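Local coordinates for FAD-dependent oxidoreductase (Actinomadura kijaniata, PDB 3M9V) that takes part in D-kijanose biosynthesis as a flavin-dependent oxidoreductase of the acyl-CoA dehydrogenase family, probably acting on a dTDP-linked sugar, at the interface of chains A and B and the interface of chains A and C. Coordinates in Å, arbitrary orientation; residue numbers count along the deposited sequence, not the author numbering. Chains: chain A/B/C, FAD-dependent oxidoreductase.

Contact 1: the interface of chains A and B. Residues chain A 313-314, 317, 339, 342-343; chain B 14, 17, 305.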
ATOM      1  N   SER A 313      22.488  -2.917  -2.643  1.00 14.90           N
ATOM      2  CA  SER A 313      22.791  -4.139  -3.395  1.00 14.51           C
ATOM      3  C   SER A 313      22.880  -3.858  -4.902  1.00 14.13           C
ATOM      4  O   SER A 313      23.676  -4.484  -5.592  1.00 13.12           O
ATOM      5  CB  SER A 313      21.700  -5.207  -3.201  1.00 11.34           C
ATOM      6  OG  SER A 313      21.533  -5.496  -1.824  1.00 16.80           O
ATOM      7  N   ALA A 314      22.032  -2.981  -5.430  1.00 14.66           N
ATOM      8  CA  ALA A 314      22.086  -2.703  -6.872  1.00 15.65           C
ATOM      9  C   ALA A 314      23.386  -1.950  -7.151  1.00 14.88           C
ATOM     10  O   ALA A 314      23.958  -2.107  -8.229  1.00 17.29           O
ATOM     11  CB  ALA A 314      20.914  -1.808  -7.260  1.00 15.31           C
ATOM     12  N   ALA A 317      26.163  -4.703  -7.083  1.00 18.45           N
ATOM     13  CA  ALA A 317      26.046  -5.445  -8.319  1.00 22.18           C
ATOM     14  C   ALA A 317      26.524  -4.618  -9.508  1.00 22.44           C
ATOM     15  O   ALA A 317      27.181  -5.146 -10.398  1.00 23.30           O
ATOM     16  CB  ALA A 317      24.615  -5.887  -8.525  1.00 21.06           C
ATOM     17  N   HIS A 339      19.446  -4.132 -12.934  1.00 18.40           N
ATOM     18  CA  HIS A 339      19.705  -3.805 -11.534  1.00 19.24           C
ATOM     19  C   HIS A 339      19.338  -2.367 -11.188  1.00 18.73           C
ATOM     20  O   HIS A 339      18.679  -2.178 -10.168  1.00 17.12           O
ATOM     21  CB  HIS A 339      21.168  -3.980 -11.121  1.00 16.10           C
ATOM     22  CG  HIS A 339      21.577  -5.412 -10.941  1.00 20.98           C
ATOM     23  ND1 HIS A 339      21.351  -6.113  -9.774  1.00 17.03           N
ATOM     24  CD2 HIS A 339      22.203  -6.271 -11.784  1.00 20.67           C
ATOM     25  CE1 HIS A 339      21.854  -7.332  -9.891  1.00 21.87           C
ATOM     26  NE2 HIS A 339      22.357  -7.459 -11.109  1.00 22.13           N
ATOM     27  N   CYS A 342      15.258  -1.838 -11.445  1.00 11.12           N
ATOM     28  CA  CYS A 342      14.520  -2.543 -10.401  1.00 15.70           C
ATOM     29  C   CYS A 342      14.641  -1.732  -9.106  1.00 14.03           C
ATOM     30  O   CYS A 342      13.647  -1.486  -8.433  1.00 17.33           O
ATOM     31  CB  CYS A 342      15.145  -3.926 -10.145  1.00 11.89           C
ATOM     32  SG  CYS A 342      14.551  -5.065 -11.406  1.00 20.20           S
ATOM     33  N   ALA A 343      15.868  -1.352  -8.780  1.00 12.91           N
ATOM     34  CA  ALA A 343      16.144  -0.613  -7.532  1.00 15.70           C
ATOM     35  C   ALA A 343      15.545   0.791  -7.537  1.00 14.11           C
ATOM     36  O   ALA A 343      15.030   1.258  -6.520  1.00 15.11           O
ATOM     37  CB  ALA A 343      17.653  -0.539  -7.229  1.00 11.19           C
TER
ATOM     38  N   THR B  14      25.212 -10.410  -4.034  1.00 17.13           N
ATOM     39  CA  THR B  14      23.958  -9.831  -3.569  1.00 15.42           C
ATOM     40  C   THR B  14      22.717 -10.647  -3.917  1.00 15.54           C
ATOM     41  O   THR B  14      22.755 -11.533  -4.767  1.00 14.69           O
ATOM     42  CB  THR B  14      23.713  -8.423  -4.187  1.00 17.38           C
ATOM     43  OG1 THR B  14      23.371  -8.602  -5.577  1.00 19.02           O
ATOM     44  CG2 THR B  14      24.931  -7.467  -4.032  1.00 17.08           C
ATOM     45  N   TYR B  17      21.517 -14.459  -5.142  1.00 14.62           N
ATOM     46  CA  TYR B  17      21.522 -15.039  -6.489  1.00 16.35           C
ATOM     47  C   TYR B  17      22.475 -16.219  -6.587  1.00 17.71           C
ATOM     48  O   TYR B  17      22.280 -17.045  -7.453  1.00 17.94           O
ATOM     49  CB  TYR B  17      21.845 -14.002  -7.576  1.00 17.29           C
ATOM     50  CG  TYR B  17      20.797 -12.902  -7.695  1.00 16.04           C
ATOM     51  CD1 TYR B  17      21.135 -11.562  -7.490  1.00 18.38           C
ATOM     52  CD2 TYR B  17      19.495 -13.184  -8.089  1.00 13.75           C
ATOM     53  CE1 TYR B  17      20.177 -10.554  -7.635  1.00 14.91           C
ATOM     54  CE2 TYR B  17      18.520 -12.175  -8.198  1.00 18.52           C
ATOM     55  CZ  TYR B  17      18.879 -10.856  -7.975  1.00 15.99           C
ATOM     56  OH  TYR B  17      17.955  -9.827  -8.038  1.00 12.21           O
ATOM     57  N   TYR B 305      13.061  -7.987  -6.582  1.00 14.21           N
ATOM     58  CA  TYR B 305      14.421  -7.455  -6.409  1.00 12.80           C
ATOM     59  C   TYR B 305      14.666  -6.865  -5.006  1.00 13.01           C
ATOM     60  O   TYR B 305      15.684  -7.145  -4.359  1.00 13.26           O
ATOM     61  CB  TYR B 305      14.681  -6.374  -7.460  1.00 13.34           C
ATOM     62  CG  TYR B 305      16.146  -6.048  -7.546  1.00 12.49           C
ATOM     63  CD1 TYR B 305      16.976  -6.701  -8.468  1.00 17.51           C
ATOM     64  CD2 TYR B 305      16.700  -5.122  -6.672  1.00 14.18           C
ATOM     65  CE1 TYR B 305      18.343  -6.438  -8.490  1.00 12.50           C
ATOM     66  CE2 TYR B 305      18.049  -4.813  -6.745  1.00 14.66           C
ATOM     67  CZ  TYR B 305      18.863  -5.476  -7.647  1.00 16.29           C
ATOM     68  OH  TYR B 305      20.219  -5.198  -7.619  1.00 15.75           O
TER
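The side chain of B:Tyr305 reaches into chain A and ends against the imidazole of A:His339, an example of how one aromatic side chain can give a subunit interface a directional contact. Its phenol OH lies 2.6 Å from ND1 of A:His339 in a hydrogen bond that is nearly straight, 176° at the hydrogen. Which partner donates is not decided by the coordinates. The oxygen sits in the plane of the imidazole and ND1 in the plane of the phenol ring, although the two rings stand almost perpendicular, at 81°. Because each ring meets the bond in its own plane, the contact fixes direction as well as distance.

Other groups hold the rings in this attitude. CB of A:Cys342 lies over a face of the tyrosine ring, 3.9 Å from its centroid, a CH-pi contact, while SG lies farther out, near CD1 and CB of B:Tyr305. The methyl of A:Ala314 flanks the phenol end, with CB 3.5 Å from OH. Within chain A, CB of A:Ala317 covers the imidazole from 3.4 Å above its plane, towards the rim, and so backs the ring that receives B:Tyr305. With CG of B:Tyr305 anti to the backbone nitrogen (chi1 -166°), the ring is extended towards A:His339. A phenylalanine at B:Tyr305 would probably leave ND1 of A:His339 without its mate across the interface and the imidazole freer to turn.

Beside this pair, B:Thr14 packs on A:Ser313, its CG2 methyl 3.6 Å from the backbone O and its CB 3.9 Å from the serine CB. The ring of B:Tyr17 approaches the imidazole more loosely.

B:Tyr305 belongs to helix 291-323 of its chain and enters beside helices 291-323 and 329-362 of chain A, within the C-terminal acyl-CoA dehydrogenase region, while B:Thr14 and B:Tyr17 come from a loop near the N-terminus.

Contact 2: the interface of chains A and C. Residues chain A 291-293, 296; chain C 391-392, 395-396.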
ATOM      1  N   ALA A 291       0.505   4.724  20.805  1.00 18.89           N
ATOM      2  CA  ALA A 291       0.535   3.412  20.176  1.00 14.71           C
ATOM      3  C   ALA A 291       0.792   3.568  18.657  1.00 16.66           C
ATOM      4  O   ALA A 291       1.640   2.873  18.099  1.00 14.37           O
ATOM      5  CB  ALA A 291      -0.818   2.769  20.385  1.00 16.65           C
ATOM      6  N   ALA A 292       0.104   4.494  17.991  1.00 13.76           N
ATOM      7  CA  ALA A 292       0.316   4.646  16.549  1.00 15.71           C
ATOM      8  C   ALA A 292       1.701   5.171  16.199  1.00 16.66           C
ATOM      9  O   ALA A 292       2.193   4.915  15.087  1.00 15.64           O
ATOM     10  CB  ALA A 292      -0.709   5.590  15.961  1.00 12.60           C
ATOM     11  N   ALA A 293       2.319   5.919  17.120  1.00 14.92           N
ATOM     12  CA  ALA A 293       3.633   6.492  16.837  1.00 15.84           C
ATOM     13  C   ALA A 293       4.664   5.384  16.954  1.00 13.74           C
ATOM     14  O   ALA A 293       5.605   5.331  16.153  1.00 16.75           O
ATOM     15  CB  ALA A 293       3.971   7.693  17.761  1.00 13.62           C
ATOM     16  N   LEU A 296       4.341   3.284  13.650  1.00 13.63           N
ATOM     17  CA  LEU A 296       5.019   4.060  12.598  1.00 14.33           C
ATOM     18  C   LEU A 296       6.554   4.014  12.653  1.00 14.91           C
ATOM     19  O   LEU A 296       7.239   3.772  11.650  1.00 15.17           O
ATOM     20  CB  LEU A 296       4.566   5.524  12.665  1.00 14.76           C
ATOM     21  CG  LEU A 296       3.238   5.804  11.935  1.00 20.10           C
ATOM     22  CD1 LEU A 296       2.983   7.290  12.086  1.00 25.23           C
ATOM     23  CD2 LEU A 296       3.392   5.438  10.463  1.00 21.44           C
TER
ATOM     24  N   TYR C 391      -3.804  11.771  12.869  1.00 19.24           N
ATOM     25  CA  TYR C 391      -3.636  10.323  12.772  1.00 20.06           C
ATOM     26  C   TYR C 391      -3.358   9.623  14.103  1.00 21.01           C
ATOM     27  O   TYR C 391      -4.068   8.703  14.493  1.00 20.14           O
ATOM     28  CB  TYR C 391      -2.553   9.949  11.751  1.00 17.22           C
ATOM     29  CG  TYR C 391      -2.322   8.465  11.701  1.00 21.91           C
ATOM     30  CD1 TYR C 391      -3.263   7.623  11.123  1.00 20.07           C
ATOM     31  CD2 TYR C 391      -1.157   7.897  12.210  1.00 20.38           C
ATOM     32  CE1 TYR C 391      -3.084   6.257  11.068  1.00 23.18           C
ATOM     33  CE2 TYR C 391      -0.971   6.517  12.149  1.00 25.03           C
ATOM     34  CZ  TYR C 391      -1.923   5.708  11.566  1.00 20.76           C
ATOM     35  OH  TYR C 391      -1.803   4.334  11.502  1.00 18.60           O
ATOM     36  N   VAL C 392      -2.305  10.049  14.786  1.00 21.05           N
ATOM     37  CA  VAL C 392      -1.942   9.453  16.072  1.00 21.99           C
ATOM     38  C   VAL C 392      -3.050   9.450  17.124  1.00 20.88           C
ATOM     39  O   VAL C 392      -3.333   8.406  17.736  1.00 19.39           O
ATOM     40  CB  VAL C 392      -0.576   9.969  16.577  1.00 22.37           C
ATOM     41  CG1 VAL C 392      -0.304   9.390  17.950  1.00 27.16           C
ATOM     42  CG2 VAL C 392       0.538   9.500  15.587  1.00 23.23           C
ATOM     43  N   VAL C 395      -6.105   7.144  16.072  1.00 12.40           N
ATOM     44  CA  VAL C 395      -5.983   5.706  16.281  1.00 13.18           C
ATOM     45  C   VAL C 395      -6.373   5.392  17.744  1.00 14.88           C
ATOM     46  O   VAL C 395      -7.043   4.389  18.002  1.00 14.62           O
ATOM     47  CB  VAL C 395      -4.539   5.250  15.968  1.00 13.75           C
ATOM     48  CG1 VAL C 395      -4.252   3.949  16.676  1.00  8.91           C
ATOM     49  CG2 VAL C 395      -4.341   5.169  14.404  1.00 13.64           C
ATOM     50  N   ASP C 396      -6.041   6.271  18.688  1.00 15.10           N
ATOM     51  CA  ASP C 396      -6.447   5.993  20.086  1.00 17.89           C
ATOM     52  C   ASP C 396      -7.964   6.073  20.221  1.00 17.62           C
ATOM     53  O   ASP C 396      -8.542   5.265  20.930  1.00 17.45           O
ATOM     54  CB  ASP C 396      -5.933   7.047  21.087  1.00 17.71           C
ATOM     55  CG  ASP C 396      -4.443   6.966  21.322  1.00 22.38           C
ATOM     56  OD1 ASP C 396      -3.823   5.907  21.069  1.00 20.47           O
ATOM     57  OD2 ASP C 396      -3.889   8.011  21.713  1.00 24.78           O
TER
HETATM   58  O   HOH W   1      -2.066   6.103  18.868  1.00 14.89           O
HETATM   59  O   HOH W   2      -1.670   5.404  22.703  1.00 20.49           O
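Water 1 is gripped from both chains: the backbone N of A:Ala292 lies 2.8 Å from it. On the chain C side the same water meets the backbone O of C:Val392 at 2.9 Å and the carboxylate OD1 of C:Asp396 at 2.8 Å. A second water joins that carboxylate oxygen to the neighbouring amide, 2.7 Å from OD1 of C:Asp396 and 3.0 Å from N of A:Ala291. This pairing illustrates how a carboxylate can meet the start of a helix without touching it. Here the start of helix 291-323 of chain A faces helix 391-402 of chain C, in one patch of a two-fold interface of the deposited tetramer, and the positive end of the helix dipole would be expected to favour a negative group. OD1 thus serves two successive amides through two waters.

Next to this wet side lies an apolar one, centred on the methyl of A:Ala292. C:Val395 meets it end-on, its branch carbon CB 3.8 Å from CB of A:Ala292, with CG1 and CG2 flanking about equally and slightly farther off. The alanine methyl also approaches the C:Tyr391 ring, 3.9 Å from CE2, from the side of the face that CG2 of C:Val395 covers. C:Val392 comes alongside with CG2. Such a small side chain probably allows the two helices to come close at this point.

One turn further along chain A, A:Leu296 extends the apolar strip. The C:Tyr391 side chain, its CG anti to the backbone nitrogen (chi1 177°), points across towards chain A. The leucine comes to the same rim from the other side of the ring plane, with methyl CD1 4.0 Å from CE2 of C:Tyr391.

Contact 1 and contact 2 lie about 34 Å apart, measured between the centres of their C-alpha atoms, yet helix 291-323 of chain A contributes to both. Its first turns face helix 391-402 of chain C in contact 2, whereas residues much further along it meet chain B in contact 1. One long helix therefore serves two two-fold interfaces, within each of which the contact has a twin with the chains exchanged. Repeated across the four copies of the deposited assembly, this arrangement would tie pairs of subunits into a tetramer, an organisation common among acyl-CoA dehydrogenases and probably relevant here.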